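Cytosine deaminase (Klebsiella pneumoniae, PDB 4R85) catalyses the hydrolytic deamination of 5-methylcytosine and probably of cytosine, at an iron-containing active site of the amidohydrolase fold. Local coordinates at residues 79-83 with 312-316; 168-173 with 202-206; 304-308 with 320-326. All blocks are in the same frame, centred on the assembly; numbering follows the deposited sequence.

Contact 1 (79-83 with 312-316); sequences GITRW and DPWYP. With 17E (5-methylcytosine), chain G.
The indole of Trp-314 lies between Gly-79 and the bound 5-methylcytosine. Gly-79 CA sits over one face in a CH-pi contact, 3.7 Å from the centroid of the five-membered ring. On the opposite face C6 of the ligand lies over the ring centre, 3.2 Å above the plane. Gly-79 has no side chain, so the helix backbone can come this near. Trp-314 NE1 is 3.4 Å from Ile-80 N, but both are donors; NE1 gives its hydrogen bond to Leu-76 O instead. Trp-83 has CG anti to its backbone N (chi1 174°). Its CB touches Trp-314 CH2 at 3.5 Å, while its ring leads away toward Asp-119. The two indoles meet obliquely, with planes at 45°. Pro-313 packs less closely: its CB is 3.7 Å from Gly-79 O, and its contacts with Arg-82 CB and Trp-83 CE3 are more distant. The guanidinium of Arg-82 turns away to Glu-78, and Thr-81, on the solvent side of the helix, takes no part. Asp-312 OD2 accepts from Trp-314 N at 2.9 Å, which makes an Asx turn in the loop. The arrangement is one wall of the substrate pocket of an amidohydrolase barrel, with a tryptophan face laid against the pyrimidine.

Contact 2 (168-173 with 202-206); sequences IEMGAD and YGRLV
Arg-204 NH2 donates to two backbone carbonyls, one in the last turn of helix 160-170 and one just after it. It reaches Ile-168 O at 2.8 Å and Ala-172 O, also at 2.8 Å. Ala-172 O lies at the edge of the guanidinium, near its plane, while Ile-168 O is tilted 21° out of it. Two acceptors on one nitrogen limit the rotation of the group. The side chain bends at chi2 (-69°), and NE makes a weak bond back to Tyr-202 O. A water accepts from Arg-204 NH1 and donates to Glu-169 O. Nearer the solvent, Tyr-202 OH donates to Glu-169 OE2 at 2.7 Å. It meets the oxygen on the anti side, somewhat out of the carboxylate plane, and the carboxylate and ring planes are 67° apart. Leu-205 N gives a longer backbone bond to Asp-173 O, 3.3 Å.

Ile-168 CG2 packs beside these bonds. It makes a CH-pi contact over the face of Tyr-202, 4.0 Å from the ring centroid. The same methyl lies over a face of the Arg-204 guanidinium, 3.3 Å from NH2. Gly-171, with positive phi, closes the helix in a Schellman motif. Two carbonyls at and after this helix end thus accept from one arginine of the other segment.

The contact joins the exits of helices 160-170 and 185-202, just where the chain enters barrel strands 174-175 and 205-209. Leu-205 pairs with Val-175, Ile-168 packs on Leu-198, and Asp-173 turns away to Ile-146 N and Lys-135 of helix 126-137.

Contact 3 (304-308 with 320-326); sequences CFAQD and GNILRIL. With FE2 (Fe (II) ion), chain H; 17E (5-methylcytosine), chain G.
Phe-305 and Gln-307 approach the first turns of helix 322-332, with Phe-305 CA 6.5 Å from Leu-326 CA. Strand 303-305 runs out into a loop at Ala-306, and the chain returns as the helix after the 309-319 loop. This is the last strand of the amidohydrolase TIM barrel, followed by the helix packed on it. Asn-321 is the N-cap, its OD1 accepting from Leu-323 N. Gly-320 just before it has positive phi.

Gln-307 carries the largest share of the contact. Its CG lies beside the backbone N (chi1 -65°) and the chain is extended beyond it, which takes the amide to the start of the helix. NE2 makes a weak bond to Gly-320 O, while OE1 comes 3.1 Å from Gly-320 CA. The side chains of Ile-325 and Gln-307 cross at about a right angle, with Ile-325 CG1 3.3 Å from Gln-307 CG. The CG2 branch of Ile-325 reaches Ala-306 O and Phe-305 CB. Leu-326 CD1 touches the edge of the Phe-305 ring at CD2, 3.8 Å. Ile-322 CD1 lies against Phe-305 O, and its side chain also touches Phe-52 and Glu-54 of strand 47-57. Glu-54 accepts from Gln-307 N, so the residue before the metal ligand is bonded to that strand through its backbone, while its side chain is bonded weakly to Gly-320 O.

Arg-324 points to the second subunit and forms a salt bridge with its Asp-327. Asp-308, at the inner end, completes the iron site with His-56, His-58, His-209 and His-241. OD2 of Asp-308 binds the iron at 2.3 Å, and OD1 accepts from N4 of 5-methylcytosine at 2.7 Å.

Overall arrangement
Contacts 1 and 3 are buried, and both touch the 5-methylcytosine. Contact 1 supplies an aromatic surface to the ligand, and contact 3 supplies a carboxylate that binds both ligand and iron. Their second segments belong to one continuous run of chain after strand 303-305, and a probable hydrogen bond from Tyr-315 to Arg-324 joins them near the second subunit. Contact 2 is partly exposed, its centre 25 to 26 Å from the centres of the other two, and touches no ligand. Contacts 2 and 3 both reach the barrel sheet. Contact 1 is mostly aromatic and apolar; contact 3 mixes apolar packing with the amide of Gln-307. Polar bonds to backbone carbonyls and a carboxylate, one of them backbone to backbone, dominate contact 2.

Contact 1 (79-83 with 312-316)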
# COMPACT_ATOMS: atom_id res chain seq x y z
N GLY A 79 11.84 16.55 -9.57
CA GLY A 79 11.44 16.94 -8.24
C GLY A 79 12.33 18.04 -7.68
O GLY A 79 11.85 19.02 -7.11
N ILE A 80 13.64 17.87 -7.85
CA ILE A 80 14.61 18.86 -7.42
C ILE A 80 14.44 20.18 -8.17
O ILE A 80 14.50 21.26 -7.59
CB ILE A 80 16.05 18.33 -7.60
CG1 ILE A 80 16.27 17.13 -6.68
CG2 ILE A 80 17.08 19.45 -7.33
CD1 ILE A 80 17.51 16.31 -7.02
N THR A 81 14.19 20.09 -9.47
CA THR A 81 13.92 21.29 -10.26
C THR A 81 12.70 22.05 -9.74
O THR A 81 12.74 23.28 -9.60
CB THR A 81 13.72 20.95 -11.74
OG1 THR A 81 14.94 20.41 -12.26
CG2 THR A 81 13.32 22.20 -12.55
N ARG A 82 11.64 21.32 -9.43
CA ARG A 82 10.40 21.94 -8.97
C ARG A 82 10.59 22.56 -7.59
O ARG A 82 10.06 23.64 -7.30
CB ARG A 82 9.26 20.92 -8.92
CG ARG A 82 8.88 20.35 -10.27
CD ARG A 82 8.19 21.38 -11.19
NE ARG A 82 8.15 20.86 -12.55
CZ ARG A 82 8.80 21.38 -13.58
NH1 ARG A 82 8.72 20.81 -14.77
NH2 ARG A 82 9.53 22.48 -13.43
N TRP A 83 11.35 21.86 -6.74
CA TRP A 83 11.63 22.35 -5.40
C TRP A 83 12.44 23.63 -5.48
O TRP A 83 12.21 24.57 -4.71
CB TRP A 83 12.39 21.28 -4.59
CG TRP A 83 12.85 21.77 -3.25
CD1 TRP A 83 14.13 21.79 -2.78
CD2 TRP A 83 12.03 22.32 -2.20
NE1 TRP A 83 14.16 22.31 -1.51
CE2 TRP A 83 12.88 22.64 -1.13
CE3 TRP A 83 10.66 22.58 -2.07
CZ2 TRP A 83 12.41 23.19 0.07
CZ3 TRP A 83 10.19 23.13 -0.88
CH2 TRP A 83 11.06 23.43 0.17
N ASP A 312 4.50 16.63 -1.65
CA ASP A 312 5.59 17.55 -1.92
C ASP A 312 6.00 17.47 -3.41
O ASP A 312 5.31 16.81 -4.20
CB ASP A 312 6.73 17.31 -0.88
CG ASP A 312 7.53 16.04 -1.14
OD1 ASP A 312 8.39 15.71 -0.29
OD2 ASP A 312 7.34 15.37 -2.18
N PRO A 313 7.10 18.15 -3.82
CA PRO A 313 7.39 18.11 -5.26
C PRO A 313 7.75 16.71 -5.80
O PRO A 313 7.71 16.52 -7.01
CB PRO A 313 8.60 19.03 -5.41
CG PRO A 313 8.55 19.93 -4.22
CD PRO A 313 8.00 19.09 -3.11
N TRP A 314 8.07 15.76 -4.93
CA TRP A 314 8.48 14.43 -5.36
C TRP A 314 7.35 13.41 -5.31
O TRP A 314 7.36 12.42 -6.05
CB TRP A 314 9.66 13.92 -4.51
CG TRP A 314 10.91 14.69 -4.74
CD1 TRP A 314 11.87 14.44 -5.68
CD2 TRP A 314 11.33 15.86 -4.03
NE1 TRP A 314 12.87 15.38 -5.59
CE2 TRP A 314 12.56 16.27 -4.59
CE3 TRP A 314 10.78 16.60 -2.97
CZ2 TRP A 314 13.26 17.40 -4.12
CZ3 TRP A 314 11.48 17.72 -2.51
CH2 TRP A 314 12.70 18.11 -3.09
N TYR A 315 6.37 13.64 -4.45
CA TYR A 315 5.38 12.62 -4.13
C TYR A 315 4.03 13.25 -3.78
O TYR A 315 3.94 13.99 -2.81
CB TYR A 315 5.92 11.77 -2.98
CG TYR A 315 5.03 10.62 -2.55
CD1 TYR A 315 4.23 10.73 -1.41
CD2 TYR A 315 5.00 9.43 -3.26
CE1 TYR A 315 3.43 9.67 -0.99
CE2 TYR A 315 4.20 8.36 -2.85
CZ TYR A 315 3.42 8.49 -1.72
OH TYR A 315 2.62 7.44 -1.31
N PRO A 316 2.99 12.96 -4.57
CA PRO A 316 1.75 13.74 -4.42
C PRO A 316 0.81 13.25 -3.32
O PRO A 316 -0.17 13.94 -3.01
CB PRO A 316 1.08 13.61 -5.80
CG PRO A 316 1.57 12.28 -6.32
CD PRO A 316 2.97 12.09 -5.75
N1 17E G . 15.11 15.22 -2.16
C2 17E G . 15.79 14.13 -2.49
O2 17E G . 17.07 14.25 -2.97
N3 17E G . 15.26 12.91 -2.35
C4 17E G . 14.01 12.75 -1.89
N4 17E G . 13.46 11.45 -1.75
C5 17E G . 13.26 13.87 -1.53
C6 17E G . 13.85 15.12 -1.68
CM5 17E G . 11.87 13.72 -1.01

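Contact 2 (168-173 with 202-206)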
# COMPACT_ATOMS: atom_id res chain seq x y z
N ILE A 168 24.80 23.53 10.86
CA ILE A 168 25.21 22.80 12.06
C ILE A 168 25.40 23.76 13.23
O ILE A 168 24.93 23.49 14.34
CB ILE A 168 26.49 21.97 11.79
CG1 ILE A 168 26.16 20.82 10.84
CG2 ILE A 168 27.10 21.47 13.10
CD1 ILE A 168 25.01 19.95 11.29
N GLU A 169 26.05 24.89 13.00
CA GLU A 169 26.25 25.84 14.09
C GLU A 169 24.92 26.41 14.59
O GLU A 169 24.78 26.71 15.78
CB GLU A 169 27.22 26.95 13.68
CG GLU A 169 28.63 26.44 13.48
CD GLU A 169 29.60 27.53 13.07
OE1 GLU A 169 29.15 28.60 12.60
OE2 GLU A 169 30.83 27.31 13.21
N MET A 170 23.96 26.55 13.69
CA MET A 170 22.63 27.04 14.04
C MET A 170 21.88 26.04 14.92
O MET A 170 20.95 26.40 15.64
CB MET A 170 21.81 27.34 12.79
CG MET A 170 22.15 28.68 12.14
SD MET A 170 21.37 28.80 10.52
CE MET A 170 19.63 28.79 10.95
N GLY A 171 22.28 24.77 14.83
CA GLY A 171 21.78 23.77 15.74
C GLY A 171 21.15 22.52 15.15
O GLY A 171 20.54 21.74 15.87
N ALA A 172 21.27 22.33 13.84
CA ALA A 172 20.86 21.05 13.26
C ALA A 172 21.58 19.91 13.99
O ALA A 172 22.79 19.98 14.23
CB ALA A 172 21.17 21.01 11.77
N ASP A 173 20.83 18.87 14.36
CA ASP A 173 21.36 17.76 15.16
C ASP A 173 22.09 16.73 14.30
O ASP A 173 22.92 15.97 14.80
CB ASP A 173 20.22 17.01 15.87
CG ASP A 173 19.12 17.93 16.34
OD1 ASP A 173 19.19 18.39 17.51
OD2 ASP A 173 18.17 18.19 15.57
N TYR A 202 31.86 18.61 15.23
CA TYR A 202 30.78 19.20 16.03
C TYR A 202 30.01 18.16 16.85
O TYR A 202 29.05 18.49 17.53
CB TYR A 202 29.80 19.97 15.14
CG TYR A 202 30.34 21.26 14.54
CD1 TYR A 202 31.04 21.25 13.34
CD2 TYR A 202 30.13 22.48 15.17
CE1 TYR A 202 31.53 22.44 12.78
CE2 TYR A 202 30.61 23.67 14.62
CZ TYR A 202 31.32 23.64 13.43
OH TYR A 202 31.80 24.81 12.87
N GLY A 203 30.44 16.90 16.79
CA GLY A 203 29.80 15.84 17.56
C GLY A 203 28.34 15.61 17.22
O GLY A 203 27.49 15.51 18.12
N ARG A 204 28.03 15.49 15.93
CA ARG A 204 26.65 15.32 15.49
C ARG A 204 26.43 13.95 14.88
O ARG A 204 27.38 13.24 14.55
CB ARG A 204 26.28 16.41 14.47
CG ARG A 204 26.56 17.83 14.96
CD ARG A 204 25.64 18.27 16.09
NE ARG A 204 26.21 19.40 16.81
CZ ARG A 204 25.90 20.67 16.59
NH1 ARG A 204 26.49 21.63 17.30
NH2 ARG A 204 25.01 21.00 15.67
N LEU A 205 25.16 13.59 14.73
CA LEU A 205 24.78 12.37 14.04
C LEU A 205 24.92 12.59 12.54
O LEU A 205 25.13 13.71 12.09
CB LEU A 205 23.34 11.98 14.40
CG LEU A 205 23.04 11.80 15.89
CD1 LEU A 205 21.62 11.26 16.09
CD2 LEU A 205 24.06 10.86 16.52
N VAL A 206 24.80 11.51 11.77
CA VAL A 206 24.90 11.58 10.31
C VAL A 206 23.74 10.82 9.68
O VAL A 206 23.44 9.70 10.09
CB VAL A 206 26.22 10.93 9.83
CG1 VAL A 206 26.24 10.77 8.31
CG2 VAL A 206 27.40 11.76 10.29
O HOH W 1 24.98 24.31 17.42

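Contact 3 (304-308 with 320-326)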
# COMPACT_ATOMS: atom_id res chain seq x y z
N CYS A 304 15.02 0.20 8.66
CA CYS A 304 13.65 0.58 9.00
C CYS A 304 12.97 1.30 7.85
O CYS A 304 13.61 1.59 6.84
CB CYS A 304 13.64 1.42 10.27
SG CYS A 304 14.53 2.97 10.10
N PHE A 305 11.67 1.58 7.99
CA PHE A 305 10.89 2.22 6.92
C PHE A 305 10.48 3.64 7.27
O PHE A 305 10.27 3.96 8.44
CB PHE A 305 9.62 1.42 6.63
CG PHE A 305 9.85 0.09 5.99
CD1 PHE A 305 10.60 -0.01 4.82
CD2 PHE A 305 9.32 -1.07 6.55
CE1 PHE A 305 10.82 -1.24 4.22
CE2 PHE A 305 9.53 -2.31 5.94
CZ PHE A 305 10.28 -2.40 4.78
N ALA A 306 10.34 4.49 6.25
CA ALA A 306 9.98 5.88 6.48
C ALA A 306 9.09 6.40 5.36
O ALA A 306 9.08 5.86 4.25
CB ALA A 306 11.23 6.73 6.59
N GLN A 307 8.35 7.46 5.65
CA GLN A 307 7.45 8.07 4.66
C GLN A 307 8.15 8.94 3.61
O GLN A 307 7.73 8.95 2.46
CB GLN A 307 6.34 8.86 5.36
CG GLN A 307 5.42 7.96 6.18
CD GLN A 307 4.44 8.72 7.04
OE1 GLN A 307 3.45 9.25 6.55
NE2 GLN A 307 4.71 8.77 8.34
N ASP A 308 9.19 9.66 4.02
CA ASP A 308 9.96 10.55 3.13
C ASP A 308 9.20 11.84 2.79
O ASP A 308 9.62 12.94 3.15
CB ASP A 308 10.38 9.81 1.84
CG ASP A 308 11.52 10.50 1.13
OD1 ASP A 308 11.63 10.41 -0.11
OD2 ASP A 308 12.33 11.12 1.83
N GLY A 320 0.48 10.69 6.77
CA GLY A 320 1.08 10.59 8.09
C GLY A 320 1.10 9.17 8.67
O GLY A 320 1.70 8.95 9.73
N ASN A 321 0.46 8.23 7.98
CA ASN A 321 0.28 6.87 8.53
C ASN A 321 1.41 5.90 8.17
O ASN A 321 1.46 5.38 7.05
CB ASN A 321 -1.07 6.29 8.09
CG ASN A 321 -1.37 4.93 8.70
OD1 ASN A 321 -0.74 4.52 9.69
ND2 ASN A 321 -2.34 4.22 8.14
N ILE A 322 2.31 5.66 9.12
CA ILE A 322 3.47 4.79 8.87
C ILE A 322 3.08 3.32 8.62
O ILE A 322 3.84 2.56 8.00
CB ILE A 322 4.51 4.89 10.02
CG1 ILE A 322 5.88 4.37 9.56
CG2 ILE A 322 4.03 4.13 11.25
CD1 ILE A 322 6.84 5.45 9.12
N LEU A 323 1.90 2.92 9.07
CA LEU A 323 1.45 1.54 8.82
C LEU A 323 1.20 1.29 7.34
O LEU A 323 1.30 0.16 6.86
CB LEU A 323 0.20 1.21 9.64
CG LEU A 323 0.43 1.05 11.14
CD1 LEU A 323 -0.84 0.59 11.84
CD2 LEU A 323 1.59 0.09 11.41
N ARG A 324 0.86 2.35 6.61
CA ARG A 324 0.66 2.22 5.17
C ARG A 324 2.01 1.94 4.52
O ARG A 324 2.11 1.13 3.60
CB ARG A 324 0.01 3.49 4.59
CG ARG A 324 -0.52 3.33 3.17
CD ARG A 324 -1.11 4.65 2.62
NE ARG A 324 -0.10 5.71 2.64
CZ ARG A 324 0.64 6.07 1.60
NH1 ARG A 324 0.48 5.48 0.42
NH2 ARG A 324 1.55 7.03 1.74
N ILE A 325 3.04 2.63 5.00
CA ILE A 325 4.41 2.46 4.50
C ILE A 325 4.94 1.07 4.81
O ILE A 325 5.58 0.41 3.97
CB ILE A 325 5.37 3.47 5.17
CG1 ILE A 325 4.90 4.90 4.93
CG2 ILE A 325 6.81 3.27 4.71
CD1 ILE A 325 4.29 5.18 3.58
N LEU A 326 4.70 0.62 6.04
CA LEU A 326 5.08 -0.72 6.44
C LEU A 326 4.46 -1.74 5.50
O LEU A 326 5.15 -2.62 5.02
CB LEU A 326 4.65 -0.99 7.89
CG LEU A 326 4.91 -2.40 8.43
CD1 LEU A 326 6.40 -2.72 8.37
CD2 LEU A 326 4.39 -2.54 9.86
FE FE2 H . 14.55 11.73 1.55
N1 17E G . 15.11 15.22 -2.16
C2 17E G . 15.79 14.13 -2.49
O2 17E G . 17.07 14.25 -2.97
N3 17E G . 15.26 12.91 -2.35
C4 17E G . 14.01 12.75 -1.89
N4 17E G . 13.46 11.45 -1.75
C5 17E G . 13.26 13.87 -1.53
C6 17E G . 13.85 15.12 -1.68
CM5 17E G . 11.87 13.72 -1.01